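Local coordinates for Fe(2+) transporter FeoB (Escherichia coli, PDB 3I8S), which takes up ferrous iron across the inner membrane in a GTP-driven process, its cytosolic N-terminal part, present here, being a G protein domain that hydrolyses GTP slowly, at residues A[10-16]-A[56-61]; A[102-107]-A[248-252]; A[136-141]-A[255-259]; A[185-189]-A[201-206]. One frame throughout, in Å; residues are numbered along the deposited sequence.

Contact 1: residues A[10-16]-A[56-61]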
loop_
_atom_site.group_PDB
_atom_site.type_symbol
_atom_site.label_atom_id
_atom_site.label_comp_id
_atom_site.label_asym_id
_atom_site.label_seq_id
_atom_site.Cartn_x
_atom_site.Cartn_y
_atom_site.Cartn_z
ATOM N N GLY A 10 -1.130 1.676 -7.121
ATOM C CA GLY A 10 -1.242 0.308 -7.525
ATOM C C GLY A 10 -0.069 -0.120 -8.352
ATOM O O GLY A 10 0.814 0.668 -8.657
ATOM N N ASN A 11 -0.105 -1.368 -8.790
ATOM C CA ASN A 11 0.921 -1.901 -9.636
ATOM C C ASN A 11 0.778 -1.310 -11.061
ATOM O O ASN A 11 -0.259 -0.764 -11.413
ATOM C CB ASN A 11 0.814 -3.430 -9.732
ATOM C CG ASN A 11 1.335 -4.167 -8.449
ATOM O OD1 ASN A 11 1.112 -3.768 -7.296
ATOM N ND2 ASN A 11 2.010 -5.223 -8.683
ATOM N N PRO A 12 1.819 -1.461 -11.873
ATOM C CA PRO A 12 1.733 -1.042 -13.284
ATOM C C PRO A 12 0.606 -1.751 -13.985
ATOM O O PRO A 12 0.382 -2.934 -13.731
ATOM C CB PRO A 12 3.071 -1.457 -13.847
ATOM C CG PRO A 12 3.977 -1.404 -12.702
ATOM C CD PRO A 12 3.158 -1.973 -11.556
ATOM N N ASN A 13 -0.103 -1.063 -14.877
ATOM C CA ASN A 13 -1.169 -1.728 -15.670
ATOM C C ASN A 13 -2.209 -2.495 -14.820
ATOM O O ASN A 13 -2.606 -3.616 -15.140
ATOM C CB ASN A 13 -0.611 -2.631 -16.751
ATOM C CG ASN A 13 -1.635 -2.938 -17.786
ATOM O OD1 ASN A 13 -2.451 -2.057 -18.115
ATOM N ND2 ASN A 13 -1.661 -4.177 -18.280
ATOM N N SER A 14 -2.592 -1.871 -13.725
ATOM C CA SER A 14 -3.558 -2.430 -12.760
ATOM C C SER A 14 -4.956 -1.867 -12.927
ATOM O O SER A 14 -5.863 -2.249 -12.177
ATOM C CB SER A 14 -3.086 -2.225 -11.330
ATOM O OG SER A 14 -2.976 -0.855 -10.984
ATOM N N GLY A 15 -5.139 -0.981 -13.897
ATOM C CA GLY A 15 -6.404 -0.271 -14.075
ATOM C C GLY A 15 -6.448 1.073 -13.362
ATOM O O GLY A 15 -7.459 1.761 -13.337
ATOM N N LYS A 16 -5.322 1.468 -12.794
ATOM C CA LYS A 16 -5.293 2.667 -11.966
ATOM C C LYS A 16 -5.452 3.918 -12.830
ATOM O O LYS A 16 -6.151 4.866 -12.437
ATOM C CB LYS A 16 -4.011 2.654 -11.137
ATOM C CG LYS A 16 -3.938 3.656 -10.041
ATOM C CD LYS A 16 -2.535 3.688 -9.492
ATOM C CE LYS A 16 -1.590 4.410 -10.443
ATOM N NZ LYS A 16 -0.276 3.738 -10.462
ATOM N N ASP A 56 -2.454 10.888 -8.489
ATOM C CA ASP A 56 -2.160 9.615 -9.147
ATOM C C ASP A 56 -0.703 9.264 -8.896
ATOM O O ASP A 56 0.184 9.955 -9.404
ATOM C CB ASP A 56 -2.397 9.741 -10.646
ATOM C CG ASP A 56 -2.139 8.420 -11.401
ATOM O OD1 ASP A 56 -2.359 7.327 -10.861
ATOM O OD2 ASP A 56 -1.763 8.533 -12.560
ATOM N N LEU A 57 -0.428 8.195 -8.197
ATOM C CA LEU A 57 0.982 7.871 -7.918
ATOM C C LEU A 57 1.551 6.918 -9.001
ATOM O O LEU A 57 0.809 6.121 -9.577
ATOM C CB LEU A 57 1.102 7.270 -6.531
ATOM C CG LEU A 57 0.565 8.074 -5.358
ATOM C CD1 LEU A 57 0.842 7.350 -4.067
ATOM C CD2 LEU A 57 1.158 9.500 -5.396
ATOM N N PRO A 58 2.866 7.005 -9.285
ATOM C CA PRO A 58 3.412 6.129 -10.329
ATOM C C PRO A 58 3.193 4.673 -9.955
ATOM O O PRO A 58 3.171 4.343 -8.780
ATOM C CB PRO A 58 4.900 6.476 -10.354
ATOM C CG PRO A 58 4.993 7.799 -9.752
ATOM C CD PRO A 58 3.905 7.872 -8.716
ATOM N N GLY A 59 2.949 3.831 -10.945
ATOM C CA GLY A 59 2.720 2.408 -10.696
ATOM C C GLY A 59 3.951 1.791 -10.081
ATOM O O GLY A 59 5.070 2.113 -10.467
ATOM N N THR A 60 3.738 0.875 -9.129
ATOM C CA THR A 60 4.818 0.242 -8.415
ATOM C C THR A 60 4.392 -1.128 -7.826
ATOM O O THR A 60 3.235 -1.304 -7.481
ATOM C CB THR A 60 5.401 1.165 -7.282
ATOM O OG1 THR A 60 6.635 0.616 -6.824
ATOM C CG2 THR A 60 4.434 1.357 -6.092
ATOM N N TYR A 61 5.362 -2.045 -7.752
ATOM C CA TYR A 61 5.165 -3.363 -7.153
ATOM C C TYR A 61 5.271 -3.285 -5.614
ATOM O O TYR A 61 4.654 -4.067 -4.906
ATOM C CB TYR A 61 6.187 -4.371 -7.714
ATOM C CG TYR A 61 6.157 -5.672 -6.963
ATOM C CD1 TYR A 61 5.088 -6.550 -7.086
ATOM C CD2 TYR A 61 7.221 -6.036 -6.121
ATOM C CE1 TYR A 61 5.052 -7.746 -6.357
ATOM C CE2 TYR A 61 7.176 -7.201 -5.388
ATOM C CZ TYR A 61 6.132 -8.067 -5.535
ATOM O OH TYR A 61 6.135 -9.222 -4.779
HETATM O O HOH W 1 0.673 3.836 -7.999
#
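In this nucleotide-free structure the phosphate-binding loop packs on the neighbouring G3 segment. Residues 10-16, most of the GTP-binding P-loop (Walker A), lie against 56-61, whose D56-L57-P58-G59 is the DxxG (G3) motif predicted to bind GTP. K16, the P-loop lysine, buries most surface. Its side chain, extended at first and bent at chi3, crosses the gap, and NZ donates a hydrogen bond to L57 O at 2.8 Å; K16 NZ stays 4.2 Å from D56 OD1, beyond a salt bridge. Water 1 also accepts from K16 NZ (2.6 Å) and from G10 N (2.9 Å), and donates to P58 O (2.7 Å), bridging the two motifs. G59 presses its backbone against the base of the loop: its CA makes a CA-H...O contact with G10 O (3.3 Å), and a side chain at this position would crowd P12 CA. The same G10 O accepts a hydrogen bond from T60 N at 3.0 Å. N11 contributes its CA, 3.2 Å from T60 O in a second CA-H...O contact, while its ND2 reaches the edge of the Y61 ring, 3.7 Å from CD1. The two loops follow the adjacent parallel strands 4-10 and 51-56; helix 72-83 touches L57, P58 and T60, and helix 98-111 flanks N11 and Y61.

Contact 2: residues A[102-107]-A[248-252]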
loop_
_atom_site.group_PDB
_atom_site.type_symbol
_atom_site.label_atom_id
_atom_site.label_comp_id
_atom_site.label_asym_id
_atom_site.label_seq_id
_atom_site.Cartn_x
_atom_site.Cartn_y
_atom_site.Cartn_z
ATOM N N LEU A 102 -0.946 -8.020 -4.012
ATOM C CA LEU A 102 -1.103 -7.824 -2.591
ATOM C C LEU A 102 0.222 -7.461 -1.859
ATOM O O LEU A 102 0.195 -7.086 -0.684
ATOM C CB LEU A 102 -1.765 -9.050 -1.932
ATOM C CG LEU A 102 -3.299 -9.134 -2.096
ATOM C CD1 LEU A 102 -3.801 -10.480 -1.444
ATOM C CD2 LEU A 102 -3.994 -7.913 -1.508
ATOM N N TYR A 103 1.368 -7.631 -2.510
ATOM C CA TYR A 103 2.629 -7.267 -1.821
ATOM C C TYR A 103 2.588 -5.776 -1.460
ATOM O O TYR A 103 2.846 -5.366 -0.320
ATOM C CB TYR A 103 3.831 -7.631 -2.649
ATOM C CG TYR A 103 5.111 -7.537 -1.861
ATOM C CD1 TYR A 103 5.508 -8.584 -1.050
ATOM C CD2 TYR A 103 5.895 -6.374 -1.881
ATOM C CE1 TYR A 103 6.655 -8.507 -0.298
ATOM C CE2 TYR A 103 7.063 -6.287 -1.140
ATOM C CZ TYR A 103 7.421 -7.367 -0.330
ATOM O OH TYR A 103 8.566 -7.316 0.409
ATOM N N LEU A 104 2.251 -4.953 -2.442
ATOM C CA LEU A 104 2.080 -3.520 -2.219
ATOM C C LEU A 104 1.016 -3.212 -1.155
ATOM O O LEU A 104 1.240 -2.471 -0.235
ATOM C CB LEU A 104 1.685 -2.833 -3.525
ATOM C CG LEU A 104 1.492 -1.309 -3.455
ATOM C CD1 LEU A 104 2.724 -0.537 -2.940
ATOM C CD2 LEU A 104 1.101 -0.795 -4.902
ATOM N N THR A 105 -0.152 -3.808 -1.293
ATOM C CA THR A 105 -1.209 -3.642 -0.330
ATOM C C THR A 105 -0.743 -3.867 1.123
ATOM O O THR A 105 -1.020 -3.043 2.015
ATOM C CB THR A 105 -2.383 -4.588 -0.648
ATOM O OG1 THR A 105 -2.668 -4.605 -2.066
ATOM C CG2 THR A 105 -3.598 -4.140 0.153
ATOM N N LEU A 106 -0.056 -4.965 1.352
ATOM C CA LEU A 106 0.433 -5.278 2.697
ATOM C C LEU A 106 1.378 -4.212 3.194
ATOM O O LEU A 106 1.360 -3.890 4.354
ATOM C CB LEU A 106 1.038 -6.653 2.814
ATOM C CG LEU A 106 0.042 -7.705 3.357
ATOM C CD1 LEU A 106 -1.233 -7.746 2.577
ATOM C CD2 LEU A 106 0.723 -9.116 3.441
ATOM N N GLN A 107 2.227 -3.661 2.318
ATOM C CA GLN A 107 3.122 -2.581 2.734
ATOM C C GLN A 107 2.336 -1.367 3.200
ATOM O O GLN A 107 2.678 -0.770 4.217
ATOM C CB GLN A 107 4.098 -2.186 1.615
ATOM C CG GLN A 107 5.029 -3.314 1.180
ATOM C CD GLN A 107 6.521 -2.921 1.177
ATOM O OE1 GLN A 107 7.035 -2.343 0.204
ATOM N NE2 GLN A 107 7.211 -3.231 2.272
ATOM N N ARG A 248 6.255 -12.026 4.748
ATOM C CA ARG A 248 5.289 -11.317 3.886
ATOM C C ARG A 248 4.648 -12.227 2.879
ATOM O O ARG A 248 3.424 -12.284 2.783
ATOM C CB ARG A 248 5.944 -10.110 3.195
ATOM C CG ARG A 248 6.310 -9.053 4.181
ATOM C CD ARG A 248 7.257 -7.991 3.592
ATOM N NE ARG A 248 7.625 -7.034 4.616
ATOM C CZ ARG A 248 8.556 -6.096 4.441
ATOM N NH1 ARG A 248 9.198 -6.014 3.288
ATOM N NH2 ARG A 248 8.833 -5.252 5.415
ATOM N N TYR A 249 5.454 -12.996 2.163
ATOM C CA TYR A 249 4.900 -13.902 1.182
ATOM C C TYR A 249 4.034 -15.003 1.825
ATOM O O TYR A 249 2.997 -15.391 1.273
ATOM C CB TYR A 249 6.018 -14.418 0.288
ATOM C CG TYR A 249 6.555 -13.306 -0.659
ATOM C CD1 TYR A 249 5.749 -12.774 -1.666
ATOM C CD2 TYR A 249 7.833 -12.781 -0.522
ATOM C CE1 TYR A 249 6.220 -11.772 -2.549
ATOM C CE2 TYR A 249 8.324 -11.785 -1.400
ATOM C CZ TYR A 249 7.512 -11.278 -2.421
ATOM O OH TYR A 249 7.987 -10.269 -3.285
ATOM N N GLN A 250 4.432 -15.493 3.000
ATOM C CA GLN A 250 3.636 -16.503 3.719
ATOM C C GLN A 250 2.242 -15.956 4.001
ATOM O O GLN A 250 1.211 -16.628 3.821
ATOM C CB GLN A 250 4.270 -16.874 5.068
ATOM C CG GLN A 250 3.483 -17.987 5.800
ATOM C CD GLN A 250 3.824 -18.130 7.286
ATOM O OE1 GLN A 250 3.602 -19.185 7.885
ATOM N NE2 GLN A 250 4.313 -17.066 7.884
ATOM N N CYS A 251 2.214 -14.727 4.490
ATOM C CA CYS A 251 0.987 -14.052 4.832
ATOM C C CYS A 251 0.040 -13.954 3.622
ATOM O O CYS A 251 -1.159 -14.314 3.687
ATOM C CB CYS A 251 1.311 -12.666 5.362
ATOM S SG CYS A 251 -0.161 -11.709 5.681
ATOM N N ILE A 252 0.607 -13.492 2.514
ATOM C CA ILE A 252 -0.108 -13.314 1.247
ATOM C C ILE A 252 -0.652 -14.626 0.739
ATOM O O ILE A 252 -1.792 -14.741 0.347
ATOM C CB ILE A 252 0.848 -12.752 0.136
ATOM C CG1 ILE A 252 1.214 -11.295 0.389
ATOM C CG2 ILE A 252 0.253 -12.934 -1.246
ATOM C CD1 ILE A 252 0.127 -10.449 1.006
#
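The interface between the G domain and the cytosolic helical domain of FeoB includes this helix-helix crossing, an example of apolar packing joined to a buried polar cluster. Helix 98-111 of the G domain meets helix 240-259 of the helical domain at 109°, the axes of the short segments 10.3 Å apart. I252 and L106 occupy the middle: I252 CD1 lies 3.8 Å from L102 CB, and L106 CD2 packs 3.5 Å from C251 SG. Y103, which buries the most surface, extends its ring past the aliphatic start of R248 to Y249. The R248 guanidinium is buried beside Q107, whose NE2 lies over one face, 3.6 Å from R248 NH1; E210, Q207 and Y177 bind this arginine, and Q107 bonds to L63, T64 and Q207. Y249 OH is hydrogen-bonded to Y61 OH beside the P-loop. The Y103 and Y249 rings are near parallel (23°) but slid apart, with centroids 4.9 Å from each other and Y103 CE1 3.6 Å from Y249 CZ.

Contact 3: residues A[136-141]-A[255-259]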
loop_
_atom_site.group_PDB
_atom_site.type_symbol
_atom_site.label_atom_id
_atom_site.label_comp_id
_atom_site.label_asym_id
_atom_site.label_seq_id
_atom_site.Cartn_x
_atom_site.Cartn_y
_atom_site.Cartn_z
ATOM N N ALA A 136 -14.146 -12.027 2.754
ATOM C CA ALA A 136 -13.031 -12.763 3.301
ATOM C C ALA A 136 -11.699 -11.978 3.146
ATOM O O ALA A 136 -10.870 -11.920 4.058
ATOM C CB ALA A 136 -12.917 -14.149 2.640
ATOM N N LEU A 137 -11.489 -11.373 1.982
ATOM C CA LEU A 137 -10.306 -10.553 1.795
ATOM C C LEU A 137 -10.311 -9.295 2.703
ATOM O O LEU A 137 -9.304 -8.985 3.348
ATOM C CB LEU A 137 -10.212 -10.104 0.338
ATOM C CG LEU A 137 -8.971 -9.348 -0.035
ATOM C CD1 LEU A 137 -7.680 -9.976 0.337
ATOM C CD2 LEU A 137 -9.036 -9.073 -1.563
ATOM N N SER A 138 -11.419 -8.575 2.738
ATOM C CA SER A 138 -11.536 -7.377 3.558
ATOM C C SER A 138 -11.227 -7.691 5.023
ATOM O O SER A 138 -10.491 -6.957 5.698
ATOM C CB SER A 138 -12.944 -6.774 3.464
ATOM O OG SER A 138 -13.047 -5.607 4.276
ATOM N N ALA A 139 -11.802 -8.784 5.513
ATOM C CA ALA A 139 -11.539 -9.280 6.870
ATOM C C ALA A 139 -10.054 -9.500 7.199
ATOM O O ALA A 139 -9.646 -9.257 8.345
ATOM C CB ALA A 139 -12.308 -10.589 7.121
ATOM N N ARG A 140 -9.285 -10.033 6.246
ATOM C CA ARG A 140 -7.863 -10.357 6.445
ATOM C C ARG A 140 -6.946 -9.120 6.307
ATOM O O ARG A 140 -5.875 -9.056 6.942
ATOM C CB ARG A 140 -7.428 -11.470 5.492
ATOM C CG ARG A 140 -7.932 -12.863 5.967
ATOM C CD ARG A 140 -7.965 -13.939 4.841
ATOM N NE ARG A 140 -8.435 -15.169 5.432
ATOM C CZ ARG A 140 -9.701 -15.415 5.793
ATOM N NH1 ARG A 140 -10.680 -14.535 5.590
ATOM N NH2 ARG A 140 -9.992 -16.564 6.364
ATOM N N LEU A 141 -7.377 -8.178 5.488
ATOM C CA LEU A 141 -6.678 -6.915 5.271
ATOM C C LEU A 141 -6.970 -5.878 6.332
ATOM O O LEU A 141 -6.104 -5.062 6.634
ATOM C CB LEU A 141 -7.043 -6.341 3.909
ATOM C CG LEU A 141 -6.644 -7.221 2.727
ATOM C CD1 LEU A 141 -6.989 -6.435 1.420
ATOM C CD2 LEU A 141 -5.173 -7.646 2.791
ATOM N N ILE A 255 -3.697 -15.799 2.800
ATOM C CA ILE A 255 -4.867 -15.006 2.366
ATOM C C ILE A 255 -5.420 -15.524 1.043
ATOM O O ILE A 255 -6.602 -15.839 0.910
ATOM C CB ILE A 255 -4.508 -13.449 2.253
ATOM C CG1 ILE A 255 -4.162 -12.887 3.614
ATOM C CG2 ILE A 255 -5.677 -12.634 1.644
ATOM C CD1 ILE A 255 -3.672 -11.384 3.587
ATOM N N CYS A 256 -4.542 -15.690 0.084
ATOM C CA CYS A 256 -4.976 -16.088 -1.214
ATOM C C CYS A 256 -5.553 -17.490 -1.263
ATOM O O CYS A 256 -6.457 -17.744 -2.059
ATOM C CB CYS A 256 -3.868 -15.926 -2.222
ATOM S SG CYS A 256 -3.567 -14.215 -2.534
ATOM N N ASP A 257 -5.065 -18.372 -0.404
ATOM C CA ASP A 257 -5.607 -19.722 -0.298
ATOM C C ASP A 257 -7.091 -19.722 0.071
ATOM O O ASP A 257 -7.810 -20.581 -0.369
ATOM C CB ASP A 257 -4.880 -20.551 0.760
ATOM C CG ASP A 257 -3.541 -21.092 0.281
ATOM O OD1 ASP A 257 -3.232 -20.937 -0.923
ATOM O OD2 ASP A 257 -2.803 -21.669 1.133
ATOM N N VAL A 258 -7.511 -18.768 0.894
ATOM C CA VAL A 258 -8.894 -18.636 1.319
ATOM C C VAL A 258 -9.738 -17.859 0.323
ATOM O O VAL A 258 -10.857 -18.248 -0.020
ATOM C CB VAL A 258 -8.960 -17.915 2.689
ATOM C CG1 VAL A 258 -10.399 -17.637 3.085
ATOM C CG2 VAL A 258 -8.255 -18.772 3.787
ATOM N N VAL A 259 -9.178 -16.745 -0.126
ATOM C CA VAL A 259 -9.893 -15.716 -0.867
ATOM C C VAL A 259 -10.085 -15.992 -2.364
ATOM O O VAL A 259 -11.085 -15.573 -2.939
ATOM C CB VAL A 259 -9.136 -14.383 -0.623
ATOM C CG1 VAL A 259 -9.380 -13.347 -1.652
ATOM C CG2 VAL A 259 -9.439 -13.934 0.846
#
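Apolar packing dominates where the ends of two helices join domains at residues 136-141 and 255-259, and no hydrogen bond crosses between the two segments. Their axes run at 155°, nearly antiparallel, and approach to 9.8 Å. A136 comes first, its CB 3.9 Å from V259 CG2 and 4.3 Å from V258 CG1. Next, L137 fits between two residues one helical turn apart: its CD1 reaches I255 CG2 at 3.6 Å and its CB lies 3.9 Å from V259 CG1. R140 buries the most surface. Its side chain reaches along the helix, NH1 donating to A136 O of the preceding turn at 3.0 Å, and one guanidinium face lies over V258 CG1, 3.5 Å from R140 NH2, while R140 CB approaches I255 CG1 at 4.0 Å. L141 closes the row, its CD2 4.1 Å from I255 CD1. Helix 134-141 of the G domain thus meets the C-terminal end of helix 240-259, where V259 is backbone hydrogen-bonded to E133; strand 145-147 packs on L137, and helix 98-111 touches L141 and V259.

Contact 4: residues A[185-189]-A[201-206]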
loop_
_atom_site.group_PDB
_atom_site.type_symbol
_atom_site.label_atom_id
_atom_site.label_comp_id
_atom_site.label_asym_id
_atom_site.label_seq_id
_atom_site.Cartn_x
_atom_site.Cartn_y
_atom_site.Cartn_z
ATOM N N ALA A 185 13.621 -4.018 15.157
ATOM C CA ALA A 185 12.918 -2.954 14.450
ATOM C C ALA A 185 12.412 -1.931 15.451
ATOM O O ALA A 185 12.559 -0.741 15.232
ATOM C CB ALA A 185 11.756 -3.507 13.600
ATOM N N ASP A 186 11.873 -2.398 16.570
ATOM C CA ASP A 186 11.368 -1.508 17.593
ATOM C C ASP A 186 12.494 -0.720 18.271
ATOM O O ASP A 186 12.358 0.477 18.527
ATOM C CB ASP A 186 10.557 -2.269 18.634
ATOM C CG ASP A 186 9.885 -1.336 19.631
ATOM O OD1 ASP A 186 10.072 -1.554 20.854
ATOM O OD2 ASP A 186 9.191 -0.370 19.186
ATOM N N SER A 187 13.617 -1.364 18.547
ATOM C CA SER A 187 14.774 -0.615 19.072
ATOM C C SER A 187 15.265 0.466 18.105
ATOM O O SER A 187 15.675 1.532 18.537
ATOM C CB SER A 187 15.913 -1.535 19.443
ATOM O OG SER A 187 15.497 -2.333 20.522
ATOM N N LEU A 188 15.245 0.205 16.800
ATOM C CA LEU A 188 15.583 1.255 15.858
ATOM C C LEU A 188 14.531 2.338 15.907
ATOM O O LEU A 188 14.879 3.514 16.002
ATOM C CB LEU A 188 15.753 0.714 14.436
ATOM C CG LEU A 188 16.889 -0.288 14.241
ATOM C CD1 LEU A 188 16.854 -0.906 12.814
ATOM C CD2 LEU A 188 18.276 0.305 14.562
ATOM N N ALA A 189 13.254 1.935 15.892
ATOM C CA ALA A 189 12.129 2.860 15.924
ATOM C C ALA A 189 12.247 3.868 17.075
ATOM O O ALA A 189 11.942 5.040 16.908
ATOM C CB ALA A 189 10.812 2.099 16.068
ATOM N N ARG A 201 7.568 4.376 12.090
ATOM C CA ARG A 201 8.909 4.152 12.615
ATOM C C ARG A 201 9.223 2.653 12.653
ATOM O O ARG A 201 10.293 2.218 12.255
ATOM C CB ARG A 201 9.049 4.808 13.989
ATOM C CG ARG A 201 9.340 6.345 13.872
ATOM C CD ARG A 201 9.655 6.994 15.194
ATOM N NE ARG A 201 8.481 7.194 16.023
ATOM C CZ ARG A 201 8.267 6.602 17.200
ATOM N NH1 ARG A 201 9.154 5.792 17.732
ATOM N NH2 ARG A 201 7.156 6.863 17.871
ATOM N N ARG A 202 8.279 1.854 13.088
ATOM C CA ARG A 202 8.488 0.425 13.126
ATOM C C ARG A 202 8.641 -0.211 11.725
ATOM O O ARG A 202 9.444 -1.114 11.512
ATOM C CB ARG A 202 7.369 -0.231 13.912
ATOM C CG ARG A 202 7.467 0.127 15.382
ATOM C CD ARG A 202 6.346 -0.531 16.170
ATOM N NE ARG A 202 6.587 -0.430 17.611
ATOM C CZ ARG A 202 5.685 -0.747 18.539
ATOM N NH1 ARG A 202 4.468 -1.129 18.191
ATOM N NH2 ARG A 202 5.989 -0.662 19.826
ATOM N N TRP A 203 7.845 0.268 10.793
ATOM C CA TRP A 203 7.925 -0.167 9.389
ATOM C C TRP A 203 9.300 0.214 8.836
ATOM O O TRP A 203 9.944 -0.587 8.182
ATOM C CB TRP A 203 6.838 0.517 8.595
ATOM C CG TRP A 203 6.773 0.083 7.178
ATOM C CD1 TRP A 203 6.140 -1.035 6.682
ATOM C CD2 TRP A 203 7.362 0.742 6.048
ATOM N NE1 TRP A 203 6.304 -1.103 5.310
ATOM C CE2 TRP A 203 7.036 -0.029 4.895
ATOM C CE3 TRP A 203 8.151 1.892 5.887
ATOM C CZ2 TRP A 203 7.462 0.339 3.610
ATOM C CZ3 TRP A 203 8.567 2.240 4.617
ATOM C CH2 TRP A 203 8.213 1.471 3.499
ATOM N N LEU A 204 9.705 1.445 9.067
ATOM C CA LEU A 204 11.032 1.895 8.655
ATOM C C LEU A 204 12.149 1.008 9.236
ATOM O O LEU A 204 13.105 0.686 8.535
ATOM C CB LEU A 204 11.246 3.352 9.010
ATOM C CG LEU A 204 10.512 4.393 8.178
ATOM C CD1 LEU A 204 10.642 5.756 8.865
ATOM C CD2 LEU A 204 10.954 4.453 6.693
ATOM N N GLY A 205 12.039 0.665 10.518
ATOM C CA GLY A 205 12.988 -0.245 11.152
ATOM C C GLY A 205 13.144 -1.546 10.395
ATOM O O GLY A 205 14.280 -2.004 10.136
ATOM N N LEU A 206 12.006 -2.155 10.052
ATOM C CA LEU A 206 11.999 -3.437 9.329
ATOM C C LEU A 206 12.555 -3.265 7.910
ATOM O O LEU A 206 13.321 -4.094 7.437
ATOM C CB LEU A 206 10.584 -4.012 9.280
ATOM C CG LEU A 206 10.131 -4.955 10.385
ATOM C CD1 LEU A 206 8.812 -5.603 9.982
ATOM C CD2 LEU A 206 11.192 -6.035 10.699
#
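R202 makes a salt bridge with D186 in the helix-loop-helix pair formed by 179-191 and 198-210 within the FeoB cytosolic helical domain: R202 NE donates to D186 OD2 at 3.0 Å and NH2 to the same oxygen at 3.3 Å. The pair exemplifies how neighbouring arginines can use different kinds of acceptor, for R201, one residue earlier, binds the backbone instead, with NH1 donating to A189 O at 3.0 Å while its NE is hydrogen-bonded to I196 O in the connection between the helices. Behind these polar groups the helices come close, 7.7 Å between segment axes at an angle of 121°, because small residues face each other. The CA atoms of A185 and G205 are 4.3 Å apart, and a side chain on G205 would collide with A185 O. A189 CB rests against R201 CB (3.8 Å) and R202 CG (3.9 Å), so the aliphatic parts of both arginines cover it. L188 lies along the glycine, its CD1 3.9 Å from G205 O. On helix 198-210, the CA-to-CB bond of W203 points away from 185-189, and its side chain touches Q107, E110 and L111 of helix 98-111. At the other end of the interface, A185 CB packs 3.9 Å from L206 CG.

Along the chain contact 1 closes first, within the G domain; contacts 2 and 3 then open on helices 98-111 and 134-141, and both close on helix 240-259, so their segments alternate. Contact 4, a local pairing of consecutive helices, forms between the opening and closing segments of both. Contacts 2 and 3 have centres about 11 Å apart and share a continuous apolar interface, L106 meeting L141. Contacts 1 and 2 touch through Y61 and Y249, their centres about 16 Å apart, whereas the centres of contacts 1 and 4 are about 27 Å apart, across the chain's centre. The contacts thus link the nucleotide site to the helical domain through helix 98-111, in a protein that probably couples GTP binding to channel opening.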